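Vacuolar protein sorting-associated protein VTA1 (Saccharomyces cerevisiae, PDB 2RKK) probably acts in multivesicular body sorting as a regulator of the Vps4 ATPase, with two MIT motifs in its N-terminal domain likely to bind ESCRT-III proteins. Local coordinates at residues Val9-Ala13 and Leu28-Ala32; Gly22-Tyr26 and Ile57-Lys61; Phe60-Gly65 and Leu83-Gln87; Leu106-Lys110 and Tyr154-Tyr158; Phe129-Leu133 and Leu148-Ile152. Numbering follows the deposited sequence.

Contact 1: residues Val9-Ala13 and Leu28-Ala32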
# COMPACT_ATOMS: atom_id res chain seq x y z
N VAL A 9 -11.75 4.44 -13.96
CA VAL A 9 -11.40 4.40 -12.55
C VAL A 9 -11.79 3.05 -11.97
O VAL A 9 -10.94 2.33 -11.44
CB VAL A 9 -12.11 5.53 -11.78
CG1 VAL A 9 -12.12 5.25 -10.30
CG2 VAL A 9 -11.40 6.85 -12.07
N VAL A 10 -13.06 2.68 -12.10
CA VAL A 10 -13.50 1.41 -11.56
C VAL A 10 -12.65 0.24 -12.07
O VAL A 10 -12.38 -0.70 -11.32
CB VAL A 10 -14.98 1.14 -11.88
CG1 VAL A 10 -15.39 -0.21 -11.34
CG2 VAL A 10 -15.84 2.24 -11.27
N ALA A 11 -12.24 0.29 -13.33
CA ALA A 11 -11.40 -0.76 -13.91
C ALA A 11 -10.06 -0.80 -13.18
O ALA A 11 -9.57 -1.87 -12.80
CB ALA A 11 -11.18 -0.51 -15.38
N THR A 12 -9.46 0.37 -12.99
CA THR A 12 -8.18 0.49 -12.32
C THR A 12 -8.27 0.07 -10.86
O THR A 12 -7.33 -0.48 -10.29
CB THR A 12 -7.66 1.93 -12.35
OG1 THR A 12 -7.75 2.45 -13.68
CG2 THR A 12 -6.21 1.98 -11.88
N ALA A 13 -9.41 0.36 -10.25
CA ALA A 13 -9.65 0.02 -8.86
C ALA A 13 -9.58 -1.50 -8.70
O ALA A 13 -8.93 -2.01 -7.78
CB ALA A 13 -11.01 0.53 -8.43
N LEU A 28 -10.30 4.41 -4.58
CA LEU A 28 -10.54 4.62 -6.00
C LEU A 28 -12.01 4.39 -6.24
O LEU A 28 -12.64 5.09 -7.02
CB LEU A 28 -9.73 3.64 -6.82
CG LEU A 28 -8.33 4.12 -7.16
CD1 LEU A 28 -7.61 3.07 -8.01
CD2 LEU A 28 -8.44 5.45 -7.88
N GLN A 29 -12.58 3.42 -5.54
CA GLN A 29 -13.98 3.09 -5.73
C GLN A 29 -14.88 4.14 -5.17
O GLN A 29 -15.84 4.58 -5.81
CB GLN A 29 -14.30 1.76 -5.05
CG GLN A 29 -13.72 0.60 -5.77
CD GLN A 29 -13.73 -0.64 -4.94
OE1 GLN A 29 -14.76 -1.29 -4.78
NE2 GLN A 29 -12.57 -0.98 -4.37
N LEU A 30 -14.57 4.52 -3.94
CA LEU A 30 -15.31 5.54 -3.21
C LEU A 30 -15.36 6.79 -4.07
O LEU A 30 -16.37 7.49 -4.13
CB LEU A 30 -14.59 5.81 -1.90
CG LEU A 30 -15.40 6.39 -0.77
CD1 LEU A 30 -16.70 5.63 -0.59
CD2 LEU A 30 -14.55 6.32 0.50
N TYR A 31 -14.24 7.04 -4.74
CA TYR A 31 -14.09 8.17 -5.64
C TYR A 31 -15.07 7.96 -6.81
O TYR A 31 -15.96 8.79 -7.03
CB TYR A 31 -12.61 8.28 -6.09
CG TYR A 31 -12.32 9.23 -7.25
CD1 TYR A 31 -12.96 10.47 -7.35
CD2 TYR A 31 -11.42 8.87 -8.26
CE1 TYR A 31 -12.73 11.33 -8.43
CE2 TYR A 31 -11.17 9.72 -9.34
CZ TYR A 31 -11.84 10.95 -9.42
OH TYR A 31 -11.66 11.79 -10.49
N ALA A 32 -14.95 6.84 -7.53
CA ALA A 32 -15.83 6.52 -8.65
C ALA A 32 -17.30 6.66 -8.26
O ALA A 32 -18.13 7.08 -9.05
CB ALA A 32 -15.57 5.11 -9.16

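Contact 2: residues Gly22-Tyr26 and Ile57-Lys61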
# COMPACT_ATOMS: atom_id res chain seq x y z
N GLY A 22 -5.54 -3.26 -1.74
CA GLY A 22 -6.88 -2.98 -1.22
C GLY A 22 -7.27 -1.59 -0.75
O GLY A 22 -8.34 -1.11 -1.11
N ILE A 23 -6.42 -0.97 0.06
CA ILE A 23 -6.75 0.35 0.54
C ILE A 23 -6.81 1.34 -0.62
O ILE A 23 -7.71 2.19 -0.70
CB ILE A 23 -5.76 0.84 1.59
CG1 ILE A 23 -5.96 0.06 2.91
CG2 ILE A 23 -5.96 2.33 1.85
CD1 ILE A 23 -5.06 0.52 4.05
N ILE A 24 -5.85 1.25 -1.54
CA ILE A 24 -5.84 2.14 -2.70
C ILE A 24 -7.14 1.93 -3.49
O ILE A 24 -7.92 2.86 -3.67
CB ILE A 24 -4.62 1.86 -3.65
CG1 ILE A 24 -3.31 1.73 -2.86
CG2 ILE A 24 -4.46 3.00 -4.62
CD1 ILE A 24 -2.83 3.01 -2.24
N GLY A 25 -7.37 0.70 -3.95
CA GLY A 25 -8.56 0.40 -4.73
C GLY A 25 -9.83 0.75 -3.99
O GLY A 25 -10.87 1.01 -4.61
N TYR A 26 -9.75 0.75 -2.66
CA TYR A 26 -10.91 1.09 -1.84
C TYR A 26 -11.33 2.51 -2.18
O TYR A 26 -12.45 2.76 -2.64
CB TYR A 26 -10.53 1.00 -0.36
CG TYR A 26 -11.55 1.60 0.59
CD1 TYR A 26 -12.83 1.00 0.75
CD2 TYR A 26 -11.22 2.71 1.38
CE1 TYR A 26 -13.74 1.50 1.68
CE2 TYR A 26 -12.12 3.22 2.31
CZ TYR A 26 -13.38 2.60 2.47
OH TYR A 26 -14.27 3.08 3.42
N ILE A 57 -17.50 -1.42 -1.24
CA ILE A 57 -16.93 -0.43 -0.33
C ILE A 57 -17.22 -0.80 1.11
O ILE A 57 -16.32 -0.87 1.96
CB ILE A 57 -17.51 0.98 -0.59
CG1 ILE A 57 -16.86 1.59 -1.83
CG2 ILE A 57 -17.26 1.89 0.59
CD1 ILE A 57 -17.54 2.85 -2.28
N GLU A 58 -18.50 -1.01 1.38
CA GLU A 58 -18.93 -1.35 2.72
C GLU A 58 -18.29 -2.61 3.29
O GLU A 58 -17.78 -2.61 4.42
CB GLU A 58 -20.44 -1.49 2.76
CG GLU A 58 -20.94 -1.44 4.15
CD GLU A 58 -22.41 -1.16 4.20
OE1 GLU A 58 -22.83 -0.12 3.62
OE2 GLU A 58 -23.13 -1.97 4.81
N ALA A 59 -18.34 -3.68 2.50
CA ALA A 59 -17.78 -4.97 2.86
C ALA A 59 -16.34 -4.77 3.30
O ALA A 59 -15.91 -5.31 4.32
CB ALA A 59 -17.83 -5.89 1.66
N PHE A 60 -15.61 -3.97 2.53
CA PHE A 60 -14.21 -3.70 2.81
C PHE A 60 -13.96 -3.05 4.16
O PHE A 60 -13.11 -3.51 4.93
CB PHE A 60 -13.59 -2.82 1.73
CG PHE A 60 -12.13 -2.57 1.92
CD1 PHE A 60 -11.20 -3.36 1.26
CD2 PHE A 60 -11.67 -1.58 2.79
CE1 PHE A 60 -9.84 -3.16 1.46
CE2 PHE A 60 -10.31 -1.37 3.00
CZ PHE A 60 -9.39 -2.17 2.33
N LYS A 61 -14.68 -1.96 4.43
CA LYS A 61 -14.51 -1.22 5.68
C LYS A 61 -14.96 -2.05 6.86
O LYS A 61 -14.34 -2.01 7.92
CB LYS A 61 -15.32 0.09 5.65
CG LYS A 61 -15.04 0.99 6.85
CD LYS A 61 -15.78 2.31 6.77
CE LYS A 61 -15.52 3.18 7.99
NZ LYS A 61 -16.17 4.52 7.83

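Contact 3: residues Phe60-Gly65 and Leu83-Gln87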
# COMPACT_ATOMS: atom_id res chain seq x y z
N PHE A 60 -15.61 -3.97 2.53
CA PHE A 60 -14.21 -3.70 2.81
C PHE A 60 -13.96 -3.05 4.16
O PHE A 60 -13.11 -3.51 4.93
CB PHE A 60 -13.59 -2.82 1.73
CG PHE A 60 -12.13 -2.57 1.92
CD1 PHE A 60 -11.20 -3.36 1.26
CD2 PHE A 60 -11.67 -1.58 2.79
CE1 PHE A 60 -9.84 -3.16 1.46
CE2 PHE A 60 -10.31 -1.37 3.00
CZ PHE A 60 -9.39 -2.17 2.33
N LYS A 61 -14.68 -1.96 4.43
CA LYS A 61 -14.51 -1.22 5.68
C LYS A 61 -14.96 -2.05 6.86
O LYS A 61 -14.34 -2.01 7.92
CB LYS A 61 -15.32 0.09 5.65
CG LYS A 61 -15.04 0.99 6.85
CD LYS A 61 -15.78 2.31 6.77
CE LYS A 61 -15.52 3.18 7.99
NZ LYS A 61 -16.17 4.52 7.83
N LYS A 62 -16.04 -2.79 6.66
CA LYS A 62 -16.55 -3.65 7.70
C LYS A 62 -15.48 -4.63 8.15
O LYS A 62 -15.27 -4.82 9.34
CB LYS A 62 -17.76 -4.44 7.22
CG LYS A 62 -18.26 -5.44 8.25
CD LYS A 62 -19.54 -6.10 7.78
CE LYS A 62 -20.08 -7.10 8.79
NZ LYS A 62 -21.35 -7.69 8.29
N GLU A 63 -14.79 -5.24 7.20
CA GLU A 63 -13.77 -6.21 7.55
C GLU A 63 -12.47 -5.63 8.12
O GLU A 63 -11.51 -6.37 8.32
CB GLU A 63 -13.51 -7.08 6.32
CG GLU A 63 -13.49 -8.56 6.62
CD GLU A 63 -12.11 -9.04 7.03
OE1 GLU A 63 -11.23 -9.08 6.13
OE2 GLU A 63 -11.90 -9.34 8.24
N ILE A 64 -12.46 -4.34 8.42
CA ILE A 64 -11.26 -3.69 8.97
C ILE A 64 -11.53 -2.69 10.12
O ILE A 64 -10.60 -2.26 10.81
CB ILE A 64 -10.48 -2.99 7.82
CG1 ILE A 64 -9.94 -4.06 6.86
CG2 ILE A 64 -9.32 -2.17 8.36
CD1 ILE A 64 -10.47 -3.99 5.44
N GLY A 65 -12.80 -2.33 10.32
CA GLY A 65 -13.16 -1.39 11.37
C GLY A 65 -13.11 -1.99 12.76
O GLY A 65 -13.05 -1.27 13.76
N LEU A 83 -6.24 3.87 8.55
CA LEU A 83 -6.15 4.32 7.16
C LEU A 83 -7.52 4.34 6.51
O LEU A 83 -7.66 4.79 5.38
CB LEU A 83 -5.24 3.39 6.36
CG LEU A 83 -3.75 3.57 6.56
CD1 LEU A 83 -3.00 2.53 5.75
CD2 LEU A 83 -3.37 4.97 6.14
N ILE A 84 -8.51 3.82 7.22
CA ILE A 84 -9.87 3.78 6.70
C ILE A 84 -10.77 4.65 7.56
O ILE A 84 -11.82 5.12 7.11
CB ILE A 84 -10.44 2.36 6.70
CG1 ILE A 84 -9.47 1.42 5.99
CG2 ILE A 84 -11.77 2.33 5.97
CD1 ILE A 84 -9.94 -0.03 6.02
N HIS A 85 -10.35 4.87 8.80
CA HIS A 85 -11.12 5.70 9.71
C HIS A 85 -10.59 7.13 9.79
O HIS A 85 -11.37 8.05 9.99
CB HIS A 85 -11.18 5.05 11.10
CG HIS A 85 -11.95 3.76 11.13
ND1 HIS A 85 -13.24 3.66 10.64
CD2 HIS A 85 -11.60 2.52 11.54
CE1 HIS A 85 -13.65 2.40 10.75
NE2 HIS A 85 -12.67 1.70 11.29
N ASP A 86 -9.28 7.31 9.62
CA ASP A 86 -8.67 8.65 9.68
C ASP A 86 -8.43 9.21 8.28
O ASP A 86 -7.37 8.97 7.69
CB ASP A 86 -7.34 8.62 10.43
CG ASP A 86 -6.84 10.02 10.79
OD1 ASP A 86 -7.16 10.99 10.08
OD2 ASP A 86 -6.12 10.15 11.80
N GLN A 87 -9.38 9.97 7.76
CA GLN A 87 -9.25 10.53 6.41
C GLN A 87 -7.99 11.37 6.22
O GLN A 87 -7.55 11.60 5.08
CB GLN A 87 -10.51 11.34 6.08
CG GLN A 87 -11.76 10.48 6.06
CD GLN A 87 -11.63 9.26 5.15
OE1 GLN A 87 -11.63 9.38 3.93
NE2 GLN A 87 -11.49 8.08 5.75

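Contact 4: residues Leu106-Lys110 and Tyr154-Tyr158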
# COMPACT_ATOMS: atom_id res chain seq x y z
N LEU A 106 7.78 9.92 -14.44
CA LEU A 106 8.28 11.13 -15.09
C LEU A 106 9.60 10.80 -15.77
O LEU A 106 9.85 11.17 -16.92
CB LEU A 106 8.51 12.25 -14.09
CG LEU A 106 7.29 13.01 -13.62
CD1 LEU A 106 7.76 14.17 -12.75
CD2 LEU A 106 6.50 13.52 -14.81
N LYS A 107 10.45 10.11 -15.02
CA LYS A 107 11.74 9.70 -15.52
C LYS A 107 11.55 8.83 -16.74
O LYS A 107 12.28 8.98 -17.72
CB LYS A 107 12.52 8.94 -14.45
CG LYS A 107 13.32 9.86 -13.53
CD LYS A 107 13.77 9.14 -12.28
CE LYS A 107 12.57 8.89 -11.36
NZ LYS A 107 12.93 8.23 -10.06
N GLN A 108 10.57 7.94 -16.72
CA GLN A 108 10.35 7.08 -17.86
C GLN A 108 10.06 7.95 -19.09
O GLN A 108 10.50 7.64 -20.19
CB GLN A 108 9.19 6.11 -17.59
CG GLN A 108 9.03 4.96 -18.61
CD GLN A 108 7.85 4.03 -18.27
OE1 GLN A 108 7.55 3.83 -17.09
NE2 GLN A 108 7.20 3.47 -19.29
N LEU A 109 9.34 9.06 -18.90
CA LEU A 109 9.02 9.95 -20.02
C LEU A 109 10.29 10.54 -20.64
O LEU A 109 10.30 10.95 -21.80
CB LEU A 109 8.08 11.09 -19.58
CG LEU A 109 6.61 10.74 -19.40
CD1 LEU A 109 5.87 11.93 -18.84
CD2 LEU A 109 6.01 10.32 -20.73
N LYS A 110 11.35 10.57 -19.86
CA LYS A 110 12.61 11.11 -20.34
C LYS A 110 13.45 10.02 -21.00
O LYS A 110 13.70 10.08 -22.20
CB LYS A 110 13.36 11.74 -19.16
CG LYS A 110 12.49 12.72 -18.39
CD LYS A 110 12.05 13.90 -19.28
CE LYS A 110 10.63 14.40 -18.94
NZ LYS A 110 10.33 14.58 -17.48
N TYR A 154 0.16 17.86 -16.34
CA TYR A 154 1.42 17.38 -16.90
C TYR A 154 1.18 16.02 -17.56
O TYR A 154 1.68 15.76 -18.65
CB TYR A 154 2.45 17.26 -15.79
CG TYR A 154 3.89 17.16 -16.23
CD1 TYR A 154 4.73 18.26 -16.21
CD2 TYR A 154 4.43 15.94 -16.59
CE1 TYR A 154 6.08 18.14 -16.52
CE2 TYR A 154 5.78 15.80 -16.91
CZ TYR A 154 6.59 16.90 -16.87
OH TYR A 154 7.94 16.75 -17.15
N CYS A 155 0.41 15.16 -16.89
CA CYS A 155 0.10 13.82 -17.41
C CYS A 155 -0.66 13.94 -18.71
O CYS A 155 -0.27 13.38 -19.74
CB CYS A 155 -0.73 13.04 -16.41
SG CYS A 155 0.21 12.52 -14.95
N LYS A 156 -1.77 14.68 -18.65
CA LYS A 156 -2.62 14.89 -19.82
C LYS A 156 -1.84 15.51 -21.00
O LYS A 156 -2.22 15.31 -22.15
CB LYS A 156 -3.80 15.79 -19.43
CG LYS A 156 -4.62 15.27 -18.25
CD LYS A 156 -5.81 16.16 -17.94
CE LYS A 156 -7.08 15.70 -18.66
NZ LYS A 156 -7.66 14.49 -18.00
N ILE A 157 -0.77 16.23 -20.72
CA ILE A 157 0.02 16.84 -21.79
C ILE A 157 0.88 15.81 -22.50
O ILE A 157 0.78 15.67 -23.72
CB ILE A 157 0.95 17.97 -21.25
CG1 ILE A 157 0.10 19.19 -20.88
CG2 ILE A 157 2.01 18.34 -22.29
CD1 ILE A 157 0.87 20.31 -20.29
N TYR A 158 1.72 15.09 -21.76
CA TYR A 158 2.57 14.07 -22.35
C TYR A 158 1.75 12.92 -22.88
O TYR A 158 2.23 12.12 -23.69
CB TYR A 158 3.59 13.55 -21.34
CG TYR A 158 4.84 14.37 -21.29
CD1 TYR A 158 4.99 15.39 -20.35
CD2 TYR A 158 5.89 14.13 -22.19
CE1 TYR A 158 6.16 16.15 -20.30
CE2 TYR A 158 7.06 14.88 -22.16
CZ TYR A 158 7.19 15.89 -21.20
OH TYR A 158 8.35 16.63 -21.10

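Contact 5: residues Phe129-Leu133 and Leu148-Ile152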
# COMPACT_ATOMS: atom_id res chain seq x y z
N PHE A 129 -4.48 11.04 -8.61
CA PHE A 129 -4.47 12.46 -8.26
C PHE A 129 -5.90 13.00 -8.15
O PHE A 129 -6.25 13.64 -7.16
CB PHE A 129 -3.67 13.27 -9.29
CG PHE A 129 -2.17 13.16 -9.12
CD1 PHE A 129 -1.34 12.88 -10.21
CD2 PHE A 129 -1.59 13.31 -7.86
CE1 PHE A 129 0.05 12.76 -10.03
CE2 PHE A 129 -0.21 13.19 -7.67
CZ PHE A 129 0.61 12.92 -8.76
N SER A 130 -6.72 12.72 -9.15
CA SER A 130 -8.11 13.17 -9.17
C SER A 130 -8.89 12.67 -7.96
O SER A 130 -9.73 13.39 -7.39
CB SER A 130 -8.82 12.68 -10.42
OG SER A 130 -8.18 13.19 -11.57
N CYS A 131 -8.61 11.43 -7.59
CA CYS A 131 -9.25 10.80 -6.46
C CYS A 131 -8.90 11.59 -5.21
O CYS A 131 -9.78 12.04 -4.49
CB CYS A 131 -8.77 9.34 -6.36
SG CYS A 131 -9.14 8.51 -4.82
N ILE A 132 -7.60 11.78 -4.97
CA ILE A 132 -7.13 12.54 -3.82
C ILE A 132 -7.78 13.93 -3.72
O ILE A 132 -8.23 14.33 -2.64
CB ILE A 132 -5.59 12.67 -3.86
CG1 ILE A 132 -4.96 11.29 -3.68
CG2 ILE A 132 -5.12 13.65 -2.77
CD1 ILE A 132 -3.58 11.15 -4.28
N LEU A 133 -7.84 14.66 -4.83
CA LEU A 133 -8.44 15.99 -4.82
C LEU A 133 -9.94 15.97 -4.53
O LEU A 133 -10.45 16.81 -3.77
CB LEU A 133 -8.22 16.70 -6.16
CG LEU A 133 -6.80 17.05 -6.58
CD1 LEU A 133 -6.77 17.35 -8.06
CD2 LEU A 133 -6.28 18.23 -5.77
N LEU A 148 -1.14 19.46 -7.24
CA LEU A 148 -1.75 18.26 -7.78
C LEU A 148 -2.48 18.53 -9.07
O LEU A 148 -2.39 17.73 -9.99
CB LEU A 148 -2.73 17.66 -6.78
CG LEU A 148 -2.08 17.21 -5.48
CD1 LEU A 148 -3.15 16.55 -4.61
CD2 LEU A 148 -0.95 16.23 -5.80
N GLN A 149 -3.19 19.64 -9.14
CA GLN A 149 -3.92 19.96 -10.37
C GLN A 149 -2.90 20.11 -11.50
O GLN A 149 -3.22 19.82 -12.65
CB GLN A 149 -4.71 21.25 -10.23
CG GLN A 149 -5.63 21.27 -9.05
CD GLN A 149 -6.45 22.54 -9.00
OE1 GLN A 149 -5.93 23.66 -9.14
NE2 GLN A 149 -7.76 22.39 -8.80
N LYS A 150 -1.69 20.54 -11.16
CA LYS A 150 -0.63 20.73 -12.16
C LYS A 150 -0.04 19.39 -12.60
O LYS A 150 0.31 19.21 -13.77
CB LYS A 150 0.52 21.60 -11.62
CG LYS A 150 0.14 23.04 -11.22
CD LYS A 150 -0.19 23.94 -12.41
CE LYS A 150 -1.16 25.08 -12.02
NZ LYS A 150 -0.76 25.88 -10.82
N ARG A 151 0.08 18.47 -11.65
CA ARG A 151 0.63 17.16 -11.96
C ARG A 151 -0.31 16.42 -12.90
O ARG A 151 0.13 15.72 -13.80
CB ARG A 151 0.86 16.37 -10.68
CG ARG A 151 1.95 16.99 -9.83
CD ARG A 151 2.38 16.02 -8.76
NE ARG A 151 2.23 16.53 -7.39
CZ ARG A 151 3.12 17.32 -6.79
NH1 ARG A 151 4.21 17.69 -7.44
NH2 ARG A 151 2.92 17.71 -5.54
N ILE A 152 -1.61 16.60 -12.69
CA ILE A 152 -2.58 15.97 -13.55
C ILE A 152 -2.42 16.55 -14.94
O ILE A 152 -2.35 15.81 -15.93
CB ILE A 152 -4.01 16.22 -13.07
CG1 ILE A 152 -4.21 15.51 -11.73
CG2 ILE A 152 -5.00 15.76 -14.12
CD1 ILE A 152 -5.56 15.71 -11.09

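Contact 1: residues Val9-Ala13 and Leu28-Ala32
V9 opens the interface as its most covered residue. Its t rotamer puts CG1 3.3 Å from the carbonyl O of L28 and 3.6 Å from CB of A32, while CG2 lies 4.0 Å from CE2 of the Y31 ring. V10, directed sideways, still brings CG2 to 3.6 Å from A32 CB, so one alanine methyl is held by two valines. The segments run nearly antiparallel (162°), with axes only 8.9 Å apart, a spacing that the small residues A13 and A32 permit. This is the hairpin of the first two helices in the N-terminal three-helix bundle, consistent with an MIT motif; helix 44-62 completes that bundle and packs against V10 and Q29. T12 contributes a marginal contact, CG2 to L28 CD1 at 4.3 Å, its hydroxyl being bonded back to the R8 carbonyl. One turn beyond V9, A13 makes the closest CA pair, 5.5 Å from the CA of L28; its CB meets L28 CB at 3.7 Å and Q29 CG at 3.8 Å.

Contact 2: residues Gly22-Tyr26 and Ile57-Lys61
Two t-rotamer aromatics, lying nearly parallel but slid apart, set the geometry here. Y26 (chi1 168°) reaches out from helix 22-36 and F60 (chi1 -176°) from helix 44-62, and the length of both side chains accounts for an axis separation of 11.0 Å at an antiparallel angle of 144°. Their ring planes are 23° from parallel with centroids 4.8 Å apart, but the rings barely overlap. The nearest atoms are Y26 CD1 and F60 CD2, at 3.5 Å. The slide places Y26 CB over the F60 face, 4.2 Å from the centroid and 13° off the normal, a CH-pi contact. The far edge of Y26 meets I57: CE1 lies 3.5 Å from the carbonyl O of I57 and 3.7 Å from its CG2. K61, extended with every chi angle t, passes the phenol, its CD 3.8 Å from Y26 OH. The other end of F60 meets the start of 22-26, CE1 at 3.6 Å from G22 O and CZ at 4.1 Å from I23 CG1. A CB on G22 would sit tightly against that ring. Around this antiparallel helix pair, I84 of helix 82-85 packs on both Y26 and F60, helix 87-110 lies against I23 and I24, and V19 and L21 of the second subunit pack on F60 and I23, respectively.

Contact 3: residues Phe60-Gly65 and Leu83-Gln87
I84 is the principal residue of 83-87 here, its CA-to-CB bond directed at the end of helix 44-62. Its m,t side chain inserts CD1 between two partners: F60 CE2 at 3.3 Å, reached near the plane of the ring, and I64 CG2 at 3.2 Å. Both carbon distances are very short, so they establish proximity rather than fine geometry. I84 CG2 also lies 3.6 Å from CG of K61. H85 follows on the exposed side, where its CE1 comes within 3.4 Å of K61 CE and its NE2 within 3.1 Å of G65 CA, at the ring edge; no hydrogen bond spans the segments. D86, just past the short helix, is the N-cap of helix 87-110, its OD1 accepting from E88 N. The contact thus joins the C-terminal end of helix 44-62, whose chain continues into unmodelled residues 66-76, to the short helix 82-85; Y26 of helix 22-36 packs on I84, and V19 of the second subunit reaches F60 and I64.

Contact 4: residues Leu106-Lys110 and Tyr154-Tyr158
This is a surface contact between two roughly parallel helices, 87-110 and 142-163, near the C-terminal end of the first, the centre of the contact about 17 Å from the centre of the chain. The short axes run at 25° with a closest approach of 12.2 Å, and no CA pair comes nearer than 8.0 Å (L109 to Y158), so long side chains must bridge the gap. Two tyrosines do so from 154-158. L109 is the buried element: its CD1 lies over the Y158 ring, 4.0 Å from the centroid and 27° off the normal, a CH-pi contact, and 3.6 Å from Y158 CG. The same CD1 approaches the Y154 ring edge at 4.3 Å from CE2. L106 lies beside Y154, with 31 Å² of its surface covered by 154-158. Polar chemistry appears at the solvent-facing margin, where K110 NZ donates to Y154 OH at 3.2 Å, with a second, weak bond from NZ back to L106 O at 3.5 Å. The folded K110 chain also places CE 3.9 Å from Y158 OH. Helix 116-135 lies behind the pair, its L118 touching L109 and its I126 touching C155. First and third helices running parallel, with the antiparallel second between them in sequence, is the topology of an MIT three-helix bundle.

Contact 5: residues Phe129-Leu133 and Leu148-Ile152
Segments 129-133 (helix 116-135) and 148-152 (helix 142-163) run antiparallel at 156°, with short-segment axes 9.9 Å apart and the CA atoms of F129 and L148 closest at 6.4 Å. They form the hairpin between the second and third helices of the C-terminal three-helix bundle, as expected for an MIT motif. Each segment retains a regular helical bond, L133 N to F129 O and I152 N to L148 O, both at 3.0 Å, and no hydrogen bond crosses between them: the joint is mainly apolar. F129 contributes most from its side. Its CD2 meets L148 CD2 at 3.6 Å and its CB meets I152 CG1 at 3.4 Å, which places the base of the side chain and the ring against successive turns of the partner helix. L148 is further enclosed by I132, whose CG2 is 4.0 Å from L148 CD1, and by L133, whose CD2 is 3.7 Å from L148 CB. L133 CD1 and I152 CD1 touch at 3.7 Å. S130 OG is 3.7 Å from I152 CD1, a van der Waals contact; its hydrogen bond goes to the I126 carbonyl of its own helix. Helix 87-110 completes the bundle, with Y102 edge-to-face on F129 and M99 touching both F129 and R151. R151 CB lies over the F129 face, 4.1 Å from the centroid and 24° off the normal, a CH-pi contact.

Contact 1 is the most central, its centre about 6 Å from the chain centre, and its small residues allow the tightest helix spacing of the four contacts between helix pairs. Contact 2 is also buried but aromatic; it shares helix 22-36 with contact 1, and they touch through L30 and I57. Contact 3 continues from contact 2 through F60 and K61 toward solvent, and both meet the second subunit. Contacts 4 and 5 hold the other bundle through helix 142-163: contact 5 is partly buried and mainly apolar, contact 4 lies at the surface and has the sole hydrogen bond across segments among the five. Contacts 1 and 5 join the bundles, Y31 packing on S130 and C131.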